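Local coordinates for protein fatty acid synthase 1, isoform A (Drosophila melanogaster, PDB 6FN6) that probably builds long-chain saturated fatty acids from acetyl-CoA and malonyl-CoA with NADPH, this chain being its modifying region of dehydratase, enoylreductase and ketoreductase domains, at residues N612-M617 with G621-D626; W943-G948 with Q973-K978; K994-S999 with D1048-L1053; P1034-T1039 with G1075-A1080; D1054-F1059 with E1082-Q1087. All blocks are in the same frame, centred on the assembly; numbering follows the deposited sequence.

From the N terminus, the first contact is interaction 1, a short-range closure in the enoylreductase part, where the loop leaving helix 613-620 turns back on that helix. The other four belong to the ketoreductase domain. Interaction 2 closes the piece of chain holding strand 951-955 and joins the ends of helices 935-946 and 963-974. Interaction 3 then brings helix 989-1002 against the end of helix 1034-1049. Interaction 4 crosses interaction 3 along the chain, running from the start of helix 1034-1049 to helix 1072-1090. Interaction 5 crosses interaction 4 in turn, laying that last helix on strand 1055-1060. Interactions 4 and 5 touch through Thr1039, their centres about 11 Å apart.

Interaction 1 of 5, residues N612-M617 with G621-D626; sequences NFRDVM and GKLAAD
Met617 lays its side chain against Lys622 and Leu623, the residues that follow the end of its own helix. The contact is a helix C-terminus: helix 613-620 stops at Gly621, which has positive phi, and the chain folds back over the last turn. The position fits the enoylreductase part of the synthase, where this helix comes directly after strand 601-611.

The overlap has two parts. Near the backbone, Met617 CB meets Leu623 CB at 3.7 Å. Farther out, the Met617 chain bends at its second torsion (chi2 -60°), which brings SD across the aliphatic part of Lys622, with Lys622 CD 3.8 Å from the sulfur. That lysine is poorly ordered and its amino end leads off, so this half of the contact is probably soft. Leu623 CD2 also lies 4.3 Å from Arg614 CG. The guanidinium of Arg614 turns elsewhere, and its NH1 forms a salt bridge with Asp615 OD1 at 3.2 Å, while Leu628 and Leu641 also touch this arginine.

Backbone bonds hold the turn. The Met617 carbonyl O accepts from Gly621 N at 3.0 Å and from Leu623 N at 3.2 Å, and the Ser620 hydroxyl also bonds to this oxygen. The Leu623 bond is the straighter of the backbone pair, with an N-H...O angle of 168°, and the two backbone donors approach Met617 O from opposite faces of its carbonyl plane.

Interaction 2 of 5, residues W943-G948 with Q973-K978; sequences WLVTRG and QERGVK
Val945, in the last turn of helix 935-946, reaches across with both methyls to Val977. Its CG1 lies 3.7 Å from Val977 CG2, and its CG2 is 4.1 Å from the same methyl, so Val977 CG2 sits against the fork of the valine. CG1 is trans to the backbone N (chi1 168°), which also places it over the centre of one face of the Arg975 guanidinium, about 4.1 Å above the plane.

Thr946 comes next and touches the same guanidinium differently: its CG2 lies at the edge, 4.0 Å from Arg975 NH1. Its hydroxyl is used inside the helix, where OG1 donates to Trp943 O at 2.6 Å. The Arg975 side chain crosses these two residues at a slant, with one methyl over its guanidinium face and another near its plane, and its NH2 is hydrogen-bonded to Asn942 OD1.

This is the Rossmann-type layout expected of a ketoreductase domain. Helix 935-946 follows strand 926-930, helix 963-974 follows strand 951-955, and Val977 leads into strand 978-982. Trp972, from the second of these helices, packs on both valines.

Arg947 turns from the contact, setting its guanidinium over Trp943 CZ2 and hydrogen-bonding through NH1 to Thr919 O. Gly948 and Gly976 each end their helix in a Schellman motif, with positive phi and two bonds back into the last turn. Gly948 N lies 3.1 Å from Val945 O, and Gly976 N 3.0 Å from Gln973 O.

Interaction 3 of 5, residues K994-S999 with D1048-L1053; sequences KLLENS and DICTEL
Helix 989-1002 packs on the C-terminal end of helix 1034-1049 through Leu996 and Glu997 on one side and Ile1049 and Cys1050 on the other. Ile1049 is the centre of the contact. Its CG1 stands trans to the carbonyl carbon (chi1 -58°), which carries the ethyl arm outward so that CD1 lodges between Leu996 CB, 3.8 Å away, and Glu997 CG, 3.7 Å away. The other branch, CG2, rests near the backbone of the facing helix, 3.8 Å from Leu996 O. An alanine here lacks both the ethyl arm and the CG2 branch, which would probably leave Leu996 CB and Glu997 CG without their partner and open a gap between the helices. The Glu997 chain runs across the isoleucine at about a right angle and gives only its methylene to the contact; its carboxylate is held by a salt bridge from OE2 to Lys993 NZ.

In the Rossmann fold of the ketoreductase domain these helices lie beside the central strands, and Leu996 reaches inward to Ile928 and Ile1008 as well as to Leu1042 and Phe1045. Cys1050, where the backbone leaves the helical conformation, continues the seam with SG 4.1 Å from Leu996 CD2, and it also touches Val1005 on strand 1005-1011.

One turn on from Leu995, Ser999 bonds back to it twice: its OG donates to Leu995 O at 2.8 Å and its N at 3.0 Å, from opposite faces of the carbonyl plane.

Interaction 4 of 5, residues P1034-T1039 with G1075-A1080; sequences PKVTAT and GLANSA
Val1036 fits its two methyls against Ala1077 and Ala1080 on the neighbouring helix. Helices 1034-1049 and 1072-1090 of the Rossmann-type ketoreductase domain run side by side here: the axes of segments 1034-1039 and 1075-1080 come within 9.3 Å and are inclined at 14°. The facing surface of 1075-1080 is made of alanine CB atoms and backbone, against which the valine can lie directly.

The valine conformation gives its methyls different neighbours. With CG1 opposite the backbone N (chi1 174°), that methyl comes to lie against Ala1080 CB, 3.8 Å away, and meets this alanine alone. CG2, on the N side, sits on Ala1077, 3.7 Å from its CA, and also borders Ala1080 CB at 3.9 Å. The valine therefore spans the groove between two residues one turn apart.

Lys1035 adds a hydrocarbon edge. Its chain starts out extended and then curls at the third and fourth torsions, laying CE 3.8 Å from Ala1077 CB. The ammonium lies beyond this contact, where its NZ makes a long, weak ion pair with Asp1033 OD2, and the chain also touches Tyr1074.

Elsewhere on helix 1072-1090, Leu1076 and Ser1079 touch helix 496-504 of the pseudo-ketoreductase part.

Thr1039 links this contact to strand 1055-1060, where its CG2 packs on Cys1058 SG. The hydroxyl of the same threonine serves its own helix: Thr1039 OG1 donates to Lys1035 O at 3.1 Å, nearly in line with the carbonyl bond.

Interaction 5 of 5, residues D1054-F1059 with E1082-Q1087; sequences DYFICF and ERICEQ
Cys1085 rests its sulfur against Cys1058 of strand 1055-1060, SG to SG 4.0 Å. That separation is a van der Waals approach and far too long for a disulfide. Both cysteines set SG opposite their own carbonyl carbon, chi1 being -66° in Cys1085 and -57° in Cys1058, and the two thiols meet in a buried layer. The same Cys1085 SG is 4.3 Å from the backbone O of Phe1056, so the sulfur spans two residues of the strand.

Phe1056, two residues before Cys1058 and on the same side of the strand, adds its ring: CE1 approaches Ile1084 CG2 at 4.3 Å, a loose oblique contact. The ring has a second partner in Arg1088, which makes a cation-pi interaction with it.

Segment 1082-1087 runs nearly antiparallel to strand residues 1055-1059, at 163°, with their axes 9.4 Å apart at closest approach, as a helix does when it covers the sheet of a Rossmann fold. Strand 1055-1060 lies between strands 1005-1011 and 1096-1099, and helix 1034-1049 covers its face next to helix 1072-1090, with Asp1043 of the former touching both Phe1056 and Ile1084.

Interaction 1 of 5, residues N612-M617 with G621-D626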
# COMPACT_ATOMS: atom_id res chain seq x y z
N ASN A 612 -13.57 12.28 23.85
CA ASN A 612 -13.37 11.46 22.67
C ASN A 612 -11.94 10.93 22.67
O ASN A 612 -11.11 11.42 23.43
CB ASN A 612 -13.67 12.25 21.40
CG ASN A 612 -15.15 12.47 21.18
OD1 ASN A 612 -15.84 11.61 20.62
ND2 ASN A 612 -15.65 13.62 21.61
N PHE A 613 -11.66 9.94 21.84
CA PHE A 613 -10.34 9.32 21.82
C PHE A 613 -9.25 10.35 21.57
O PHE A 613 -8.14 10.23 22.09
CB PHE A 613 -10.28 8.20 20.77
CG PHE A 613 -10.92 6.92 21.22
CD1 PHE A 613 -10.46 6.25 22.34
CD2 PHE A 613 -11.98 6.37 20.51
CE1 PHE A 613 -11.05 5.06 22.75
CE2 PHE A 613 -12.57 5.19 20.92
CZ PHE A 613 -12.10 4.53 22.04
N ARG A 614 -9.56 11.38 20.78
CA ARG A 614 -8.58 12.41 20.46
C ARG A 614 -8.09 13.10 21.74
O ARG A 614 -6.92 13.45 21.86
CB ARG A 614 -9.17 13.44 19.49
CG ARG A 614 -8.15 14.45 18.96
CD ARG A 614 -8.83 15.51 18.11
NE ARG A 614 -8.32 16.86 18.36
CZ ARG A 614 -8.56 17.55 19.47
NH1 ARG A 614 -9.29 17.02 20.45
NH2 ARG A 614 -8.07 18.77 19.61
N ASP A 615 -9.00 13.29 22.69
CA ASP A 615 -8.64 13.89 23.97
C ASP A 615 -7.72 12.96 24.75
O ASP A 615 -6.74 13.40 25.35
CB ASP A 615 -9.89 14.22 24.79
CG ASP A 615 -10.76 15.27 24.14
OD1 ASP A 615 -10.24 16.06 23.33
OD2 ASP A 615 -11.98 15.29 24.42
N VAL A 616 -8.04 11.67 24.73
CA VAL A 616 -7.24 10.67 25.42
C VAL A 616 -5.85 10.59 24.79
O VAL A 616 -4.84 10.59 25.48
CB VAL A 616 -7.92 9.29 25.41
CG1 VAL A 616 -7.10 8.27 26.20
CG2 VAL A 616 -9.33 9.38 25.97
N MET A 617 -5.82 10.51 23.46
CA MET A 617 -4.57 10.36 22.73
C MET A 617 -3.66 11.56 22.98
O MET A 617 -2.46 11.40 23.17
CB MET A 617 -4.83 10.20 21.23
CG MET A 617 -5.53 8.90 20.85
SD MET A 617 -4.59 7.43 21.33
CE MET A 617 -5.74 6.13 20.88
N GLY A 621 -0.22 11.32 25.11
CA GLY A 621 0.98 11.64 24.35
C GLY A 621 1.17 10.75 23.13
O GLY A 621 2.12 10.94 22.37
N LYS A 622 0.28 9.79 22.94
CA LYS A 622 0.33 8.93 21.77
C LYS A 622 0.17 9.77 20.51
O LYS A 622 0.71 9.44 19.45
CB LYS A 622 -0.74 7.84 21.85
CG LYS A 622 -0.45 6.77 22.91
CD LYS A 622 -1.60 5.79 23.06
CE LYS A 622 -1.77 4.89 21.84
NZ LYS A 622 -0.61 3.98 21.63
N LEU A 623 -0.59 10.86 20.63
CA LEU A 623 -0.76 11.81 19.54
C LEU A 623 0.00 13.09 19.86
O LEU A 623 -0.09 13.62 20.97
CB LEU A 623 -2.24 12.11 19.31
CG LEU A 623 -2.58 13.14 18.23
CD1 LEU A 623 -2.17 12.65 16.86
CD2 LEU A 623 -4.07 13.47 18.26
N ALA A 624 0.76 13.59 18.89
CA ALA A 624 1.54 14.81 19.08
C ALA A 624 0.63 16.02 18.98
O ALA A 624 -0.55 15.89 18.63
CB ALA A 624 2.67 14.89 18.07
N ALA A 625 1.16 17.20 19.27
CA ALA A 625 0.36 18.42 19.20
C ALA A 625 0.32 19.02 17.79
O ALA A 625 -0.64 19.70 17.44
CB ALA A 625 0.91 19.45 20.18
N ASP A 626 1.34 18.75 16.98
CA ASP A 626 1.39 19.30 15.63
C ASP A 626 0.21 18.81 14.79
O ASP A 626 -0.24 19.48 13.86
CB ASP A 626 2.71 18.95 14.94
CG ASP A 626 3.01 17.47 14.96
OD1 ASP A 626 2.08 16.67 15.17
OD2 ASP A 626 4.19 17.10 14.76

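Interaction 2 of 5, residues W943-G948 with Q973-K978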
# COMPACT_ATOMS: atom_id res chain seq x y z
N TRP A 943 6.35 35.14 27.67
CA TRP A 943 5.39 34.62 28.63
C TRP A 943 4.17 35.54 28.74
O TRP A 943 3.03 35.08 28.78
CB TRP A 943 6.04 34.45 30.00
CG TRP A 943 5.19 33.79 31.02
CD1 TRP A 943 5.11 32.45 31.28
CD2 TRP A 943 4.29 34.43 31.94
NE1 TRP A 943 4.22 32.22 32.30
CE2 TRP A 943 3.70 33.41 32.72
CE3 TRP A 943 3.92 35.75 32.17
CZ2 TRP A 943 2.77 33.69 33.72
CZ3 TRP A 943 3.00 36.02 33.16
CH2 TRP A 943 2.43 35.00 33.92
N LEU A 944 4.42 36.85 28.76
CA LEU A 944 3.35 37.83 28.86
C LEU A 944 2.46 37.75 27.63
O LEU A 944 1.24 37.91 27.71
CB LEU A 944 3.92 39.25 29.02
CG LEU A 944 4.72 39.53 30.30
CD1 LEU A 944 5.51 40.83 30.16
CD2 LEU A 944 3.80 39.60 31.51
N VAL A 945 3.08 37.49 26.48
CA VAL A 945 2.36 37.40 25.22
C VAL A 945 1.44 36.18 25.24
O VAL A 945 0.30 36.25 24.78
CB VAL A 945 3.33 37.35 24.03
CG1 VAL A 945 2.61 36.98 22.74
CG2 VAL A 945 4.03 38.69 23.88
N THR A 946 1.94 35.07 25.77
CA THR A 946 1.14 33.85 25.86
C THR A 946 0.03 34.01 26.90
O THR A 946 -0.94 33.27 26.88
CB THR A 946 2.00 32.63 26.24
OG1 THR A 946 2.59 32.82 27.54
CG2 THR A 946 3.11 32.40 25.23
N ARG A 947 0.19 34.98 27.80
CA ARG A 947 -0.83 35.25 28.80
C ARG A 947 -1.78 36.36 28.35
O ARG A 947 -2.67 36.77 29.10
CB ARG A 947 -0.19 35.63 30.14
CG ARG A 947 0.36 34.45 30.94
CD ARG A 947 -0.77 33.62 31.54
NE ARG A 947 -0.27 32.41 32.21
CZ ARG A 947 -0.21 32.24 33.53
NH1 ARG A 947 -0.61 33.19 34.36
NH2 ARG A 947 0.26 31.10 34.01
N GLY A 948 -1.62 36.82 27.12
CA GLY A 948 -2.56 37.76 26.53
C GLY A 948 -2.06 39.18 26.30
O GLY A 948 -2.81 40.01 25.79
N GLN A 973 5.45 39.97 16.56
CA GLN A 973 4.76 40.86 15.65
C GLN A 973 3.86 40.07 14.70
O GLN A 973 2.77 40.52 14.35
CB GLN A 973 5.76 41.71 14.86
CG GLN A 973 6.39 42.82 15.68
CD GLN A 973 7.42 43.61 14.91
OE1 GLN A 973 8.13 43.07 14.06
NE2 GLN A 973 7.52 44.90 15.21
N GLU A 974 4.33 38.89 14.31
CA GLU A 974 3.54 38.01 13.45
C GLU A 974 2.31 37.52 14.21
O GLU A 974 1.24 37.36 13.63
CB GLU A 974 4.38 36.83 12.97
CG GLU A 974 5.39 37.20 11.89
CD GLU A 974 6.24 36.03 11.45
OE1 GLU A 974 6.15 34.95 12.08
OE2 GLU A 974 7.02 36.19 10.48
N ARG A 975 2.46 37.30 15.51
CA ARG A 975 1.34 36.89 16.35
C ARG A 975 0.44 38.08 16.67
O ARG A 975 -0.53 37.95 17.42
CB ARG A 975 1.85 36.24 17.65
CG ARG A 975 2.30 34.79 17.48
CD ARG A 975 2.55 34.08 18.81
NE ARG A 975 3.89 34.33 19.33
CZ ARG A 975 4.33 33.91 20.51
NH1 ARG A 975 3.55 33.21 21.31
NH2 ARG A 975 5.58 34.19 20.89
N GLY A 976 0.75 39.24 16.10
CA GLY A 976 -0.10 40.41 16.22
C GLY A 976 0.21 41.29 17.42
O GLY A 976 -0.64 42.07 17.85
N VAL A 977 1.43 41.20 17.94
CA VAL A 977 1.83 41.99 19.09
C VAL A 977 2.52 43.27 18.65
O VAL A 977 3.36 43.26 17.74
CB VAL A 977 2.73 41.19 20.05
CG1 VAL A 977 3.22 42.06 21.20
CG2 VAL A 977 1.99 39.97 20.58
N LYS A 978 2.17 44.37 19.30
CA LYS A 978 2.82 45.65 19.04
C LYS A 978 4.08 45.77 19.90
O LYS A 978 4.00 45.86 21.13
CB LYS A 978 1.86 46.80 19.34
CG LYS A 978 2.47 48.19 19.20
CD LYS A 978 2.82 48.51 17.76
CE LYS A 978 3.46 49.89 17.65
NZ LYS A 978 3.79 50.25 16.25

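Interaction 3 of 5, residues K994-S999 with D1048-L1053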
# COMPACT_ATOMS: atom_id res chain seq x y z
N LYS A 994 9.03 60.51 30.14
CA LYS A 994 8.70 60.43 28.72
C LYS A 994 8.30 59.00 28.34
O LYS A 994 7.30 58.79 27.66
CB LYS A 994 9.87 60.89 27.85
CG LYS A 994 9.49 61.11 26.40
CD LYS A 994 10.71 61.17 25.50
CE LYS A 994 10.30 61.23 24.03
NZ LYS A 994 11.45 61.04 23.11
N LEU A 995 9.10 58.03 28.78
CA LEU A 995 8.81 56.62 28.51
C LEU A 995 7.38 56.28 28.91
O LEU A 995 6.63 55.70 28.14
CB LEU A 995 9.80 55.72 29.26
CG LEU A 995 9.57 54.21 29.20
CD1 LEU A 995 9.88 53.68 27.81
CD2 LEU A 995 10.39 53.49 30.26
N LEU A 996 7.01 56.67 30.13
CA LEU A 996 5.70 56.33 30.67
C LEU A 996 4.57 57.03 29.93
O LEU A 996 3.50 56.46 29.75
CB LEU A 996 5.64 56.68 32.16
CG LEU A 996 6.61 55.92 33.07
CD1 LEU A 996 6.61 56.51 34.47
CD2 LEU A 996 6.25 54.44 33.13
N GLU A 997 4.80 58.26 29.49
CA GLU A 997 3.75 59.01 28.82
C GLU A 997 3.54 58.52 27.39
O GLU A 997 2.41 58.46 26.92
CB GLU A 997 4.08 60.50 28.82
CG GLU A 997 3.65 61.22 30.09
CD GLU A 997 4.18 62.63 30.19
OE1 GLU A 997 4.97 63.03 29.31
OE2 GLU A 997 3.81 63.34 31.15
N ASN A 998 4.62 58.17 26.70
CA ASN A 998 4.49 57.61 25.36
C ASN A 998 3.80 56.25 25.45
O ASN A 998 2.83 55.98 24.75
CB ASN A 998 5.85 57.47 24.67
CG ASN A 998 6.44 58.81 24.27
OD1 ASN A 998 7.62 59.07 24.50
ND2 ASN A 998 5.63 59.66 23.65
N SER A 999 4.31 55.40 26.34
CA SER A 999 3.78 54.05 26.50
C SER A 999 2.30 54.08 26.81
O SER A 999 1.53 53.26 26.31
CB SER A 999 4.54 53.31 27.60
OG SER A 999 5.91 53.17 27.27
N ASP A 1048 1.43 59.09 38.86
CA ASP A 1048 0.66 60.17 38.26
C ASP A 1048 0.11 59.78 36.89
O ASP A 1048 -1.03 60.08 36.55
CB ASP A 1048 1.52 61.43 38.12
CG ASP A 1048 2.06 61.93 39.46
OD1 ASP A 1048 1.37 61.74 40.48
OD2 ASP A 1048 3.17 62.50 39.48
N ILE A 1049 0.94 59.11 36.09
CA ILE A 1049 0.62 58.81 34.70
C ILE A 1049 -0.19 57.53 34.58
O ILE A 1049 -1.29 57.52 34.01
CB ILE A 1049 1.90 58.72 33.86
CG1 ILE A 1049 2.71 60.02 33.95
CG2 ILE A 1049 1.57 58.41 32.40
CD1 ILE A 1049 4.15 59.88 33.52
N CYS A 1050 0.35 56.44 35.09
CA CYS A 1050 -0.23 55.12 34.89
C CYS A 1050 -1.32 54.85 35.91
O CYS A 1050 -1.05 54.35 37.00
CB CYS A 1050 0.85 54.06 34.97
SG CYS A 1050 2.26 54.43 33.90
N THR A 1051 -2.56 55.18 35.55
CA THR A 1051 -3.69 55.00 36.46
C THR A 1051 -4.35 53.62 36.35
O THR A 1051 -5.26 53.31 37.12
CB THR A 1051 -4.76 56.08 36.21
OG1 THR A 1051 -5.07 56.15 34.81
CG2 THR A 1051 -4.25 57.43 36.67
N GLU A 1052 -3.88 52.80 35.42
CA GLU A 1052 -4.41 51.44 35.25
C GLU A 1052 -3.31 50.40 35.48
O GLU A 1052 -3.47 49.24 35.09
CB GLU A 1052 -5.01 51.25 33.86
CG GLU A 1052 -6.23 52.12 33.59
CD GLU A 1052 -7.51 51.51 34.12
OE1 GLU A 1052 -7.79 50.33 33.83
OE2 GLU A 1052 -8.25 52.22 34.84
N LEU A 1053 -2.22 50.82 36.10
CA LEU A 1053 -1.10 49.93 36.38
C LEU A 1053 -1.48 48.89 37.42
O LEU A 1053 -1.95 49.22 38.51
CB LEU A 1053 0.12 50.73 36.84
CG LEU A 1053 1.36 49.94 37.25
CD1 LEU A 1053 2.59 50.47 36.55
CD2 LEU A 1053 1.54 49.99 38.76

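Interaction 4 of 5, residues P1034-T1039 with G1075-A1080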
# COMPACT_ATOMS: atom_id res chain seq x y z
N PRO A 1034 22.54 53.36 38.44
CA PRO A 1034 21.54 53.49 37.37
C PRO A 1034 20.37 52.53 37.54
O PRO A 1034 19.27 52.81 37.06
CB PRO A 1034 22.33 53.17 36.10
CG PRO A 1034 23.75 53.44 36.45
CD PRO A 1034 23.88 53.09 37.90
N LYS A 1035 20.61 51.41 38.21
CA LYS A 1035 19.56 50.44 38.48
C LYS A 1035 18.53 51.04 39.43
O LYS A 1035 17.32 50.88 39.26
CB LYS A 1035 20.16 49.16 39.07
CG LYS A 1035 21.18 48.47 38.17
CD LYS A 1035 21.78 47.22 38.82
CE LYS A 1035 22.72 47.56 39.97
NZ LYS A 1035 23.90 48.36 39.52
N VAL A 1036 19.03 51.75 40.44
CA VAL A 1036 18.20 52.35 41.47
C VAL A 1036 17.40 53.54 40.96
O VAL A 1036 16.19 53.64 41.19
CB VAL A 1036 19.07 52.77 42.68
CG1 VAL A 1036 18.25 53.52 43.72
CG2 VAL A 1036 19.74 51.55 43.30
N THR A 1037 18.07 54.44 40.26
CA THR A 1037 17.48 55.72 39.86
C THR A 1037 16.33 55.60 38.86
O THR A 1037 15.38 56.37 38.91
CB THR A 1037 18.55 56.65 39.26
OG1 THR A 1037 19.22 55.99 38.18
CG2 THR A 1037 19.57 57.04 40.32
N ALA A 1038 16.42 54.63 37.95
CA ALA A 1038 15.34 54.41 36.99
C ALA A 1038 14.08 53.94 37.72
O ALA A 1038 12.99 54.46 37.49
CB ALA A 1038 15.76 53.40 35.94
N THR A 1039 14.25 52.97 38.61
CA THR A 1039 13.14 52.45 39.39
C THR A 1039 12.54 53.55 40.25
O THR A 1039 11.32 53.65 40.40
CB THR A 1039 13.59 51.28 40.29
OG1 THR A 1039 14.29 50.31 39.50
CG2 THR A 1039 12.40 50.63 40.97
N GLY A 1075 24.12 44.78 46.28
CA GLY A 1075 23.32 44.52 47.46
C GLY A 1075 22.52 45.74 47.87
O GLY A 1075 21.38 45.62 48.33
N LEU A 1076 23.11 46.92 47.70
CA LEU A 1076 22.46 48.16 48.07
C LEU A 1076 21.37 48.51 47.06
O LEU A 1076 20.38 49.15 47.40
CB LEU A 1076 23.47 49.30 48.16
CG LEU A 1076 24.36 49.31 49.41
CD1 LEU A 1076 25.51 50.29 49.25
CD2 LEU A 1076 23.54 49.64 50.65
N ALA A 1077 21.55 48.08 45.82
CA ALA A 1077 20.54 48.29 44.79
C ALA A 1077 19.30 47.47 45.14
O ALA A 1077 18.17 47.92 44.96
CB ALA A 1077 21.07 47.91 43.42
N ASN A 1078 19.53 46.26 45.65
CA ASN A 1078 18.43 45.41 46.11
C ASN A 1078 17.69 46.08 47.26
O ASN A 1078 16.47 46.22 47.23
CB ASN A 1078 18.95 44.04 46.56
CG ASN A 1078 19.35 43.15 45.39
OD1 ASN A 1078 19.03 43.45 44.24
ND2 ASN A 1078 20.04 42.06 45.70
N SER A 1079 18.45 46.50 48.27
CA SER A 1079 17.88 47.17 49.43
C SER A 1079 16.98 48.33 48.99
O SER A 1079 15.88 48.50 49.51
CB SER A 1079 18.98 47.69 50.35
OG SER A 1079 18.43 48.37 51.46
N ALA A 1080 17.46 49.10 48.02
CA ALA A 1080 16.71 50.24 47.50
C ALA A 1080 15.40 49.79 46.85
O ALA A 1080 14.33 50.34 47.13
CB ALA A 1080 17.56 51.01 46.51

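Interaction 5 of 5, residues D1054-F1059 with E1082-Q1087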
# COMPACT_ATOMS: atom_id res chain seq x y z
N ASP A 1054 -1.28 47.62 37.08
CA ASP A 1054 -1.62 46.52 37.97
C ASP A 1054 -0.37 45.93 38.63
O ASP A 1054 -0.46 45.35 39.71
CB ASP A 1054 -2.37 45.41 37.22
CG ASP A 1054 -3.66 45.90 36.59
OD1 ASP A 1054 -4.57 46.32 37.34
OD2 ASP A 1054 -3.77 45.86 35.35
N TYR A 1055 0.78 46.08 37.98
CA TYR A 1055 2.02 45.50 38.50
C TYR A 1055 3.21 46.44 38.39
O TYR A 1055 3.37 47.16 37.41
CB TYR A 1055 2.33 44.19 37.77
CG TYR A 1055 1.15 43.25 37.72
CD1 TYR A 1055 0.69 42.63 38.87
CD2 TYR A 1055 0.49 43.00 36.52
CE1 TYR A 1055 -0.40 41.79 38.84
CE2 TYR A 1055 -0.60 42.15 36.48
CZ TYR A 1055 -1.04 41.55 37.64
OH TYR A 1055 -2.12 40.71 37.61
N PHE A 1056 4.04 46.41 39.43
CA PHE A 1056 5.30 47.12 39.46
C PHE A 1056 6.31 46.18 40.10
O PHE A 1056 6.40 46.10 41.33
CB PHE A 1056 5.20 48.43 40.25
CG PHE A 1056 6.40 49.33 40.12
CD1 PHE A 1056 7.54 49.10 40.87
CD2 PHE A 1056 6.39 50.41 39.25
CE1 PHE A 1056 8.65 49.92 40.76
CE2 PHE A 1056 7.49 51.24 39.14
CZ PHE A 1056 8.62 50.99 39.89
N ILE A 1057 7.04 45.46 39.27
CA ILE A 1057 7.88 44.36 39.73
C ILE A 1057 9.35 44.64 39.44
O ILE A 1057 9.70 45.14 38.37
CB ILE A 1057 7.43 43.02 39.10
CG1 ILE A 1057 5.96 42.77 39.46
CG2 ILE A 1057 8.31 41.87 39.58
CD1 ILE A 1057 5.35 41.55 38.80
N CYS A 1058 10.20 44.32 40.41
CA CYS A 1058 11.64 44.47 40.28
C CYS A 1058 12.33 43.12 40.46
O CYS A 1058 12.25 42.52 41.54
CB CYS A 1058 12.18 45.47 41.32
SG CYS A 1058 11.44 47.12 41.25
N PHE A 1059 13.01 42.64 39.42
CA PHE A 1059 13.74 41.37 39.50
C PHE A 1059 15.22 41.57 39.79
O PHE A 1059 15.82 42.57 39.39
CB PHE A 1059 13.58 40.58 38.19
CG PHE A 1059 12.17 40.15 37.92
CD1 PHE A 1059 11.69 38.95 38.43
CD2 PHE A 1059 11.33 40.93 37.15
CE1 PHE A 1059 10.39 38.55 38.18
CE2 PHE A 1059 10.03 40.53 36.90
CZ PHE A 1059 9.56 39.34 37.41
N GLU A 1082 13.79 47.06 47.28
CA GLU A 1082 12.94 46.52 48.34
C GLU A 1082 12.11 47.63 48.97
O GLU A 1082 10.89 47.50 49.13
CB GLU A 1082 13.79 45.84 49.41
CG GLU A 1082 14.42 44.53 48.98
CD GLU A 1082 15.45 44.02 49.97
OE1 GLU A 1082 15.53 44.58 51.09
OE2 GLU A 1082 16.18 43.06 49.64
N ARG A 1083 12.77 48.72 49.31
CA ARG A 1083 12.12 49.84 49.98
C ARG A 1083 11.11 50.51 49.05
O ARG A 1083 10.01 50.87 49.47
CB ARG A 1083 13.16 50.85 50.46
CG ARG A 1083 12.68 51.79 51.55
CD ARG A 1083 12.52 51.04 52.87
NE ARG A 1083 12.34 51.95 54.01
CZ ARG A 1083 11.17 52.24 54.56
NH1 ARG A 1083 10.04 51.72 54.10
NH2 ARG A 1083 11.13 53.07 55.60
N ILE A 1084 11.50 50.70 47.80
CA ILE A 1084 10.63 51.32 46.81
C ILE A 1084 9.29 50.58 46.74
O ILE A 1084 8.23 51.21 46.72
CB ILE A 1084 11.30 51.35 45.43
CG1 ILE A 1084 12.48 52.32 45.45
CG2 ILE A 1084 10.29 51.75 44.34
CD1 ILE A 1084 13.32 52.33 44.18
N CYS A 1085 9.34 49.26 46.69
CA CYS A 1085 8.12 48.46 46.56
C CYS A 1085 7.32 48.48 47.86
O CYS A 1085 6.09 48.50 47.83
CB CYS A 1085 8.47 47.03 46.16
SG CYS A 1085 9.18 46.94 44.49
N GLU A 1086 8.02 48.45 48.99
CA GLU A 1086 7.36 48.54 50.28
C GLU A 1086 6.64 49.88 50.41
O GLU A 1086 5.47 49.94 50.79
CB GLU A 1086 8.36 48.38 51.43
CG GLU A 1086 7.71 48.33 52.81
CD GLU A 1086 8.72 48.31 53.94
OE1 GLU A 1086 9.84 48.82 53.75
OE2 GLU A 1086 8.38 47.79 55.03
N GLN A 1087 7.35 50.95 50.07
CA GLN A 1087 6.80 52.29 50.17
C GLN A 1087 5.59 52.44 49.26
O GLN A 1087 4.59 53.04 49.64
CB GLN A 1087 7.87 53.33 49.82
CG GLN A 1087 8.94 53.51 50.89
CD GLN A 1087 8.39 54.14 52.16
OE1 GLN A 1087 7.86 53.46 53.03
NE2 GLN A 1087 8.54 55.46 52.27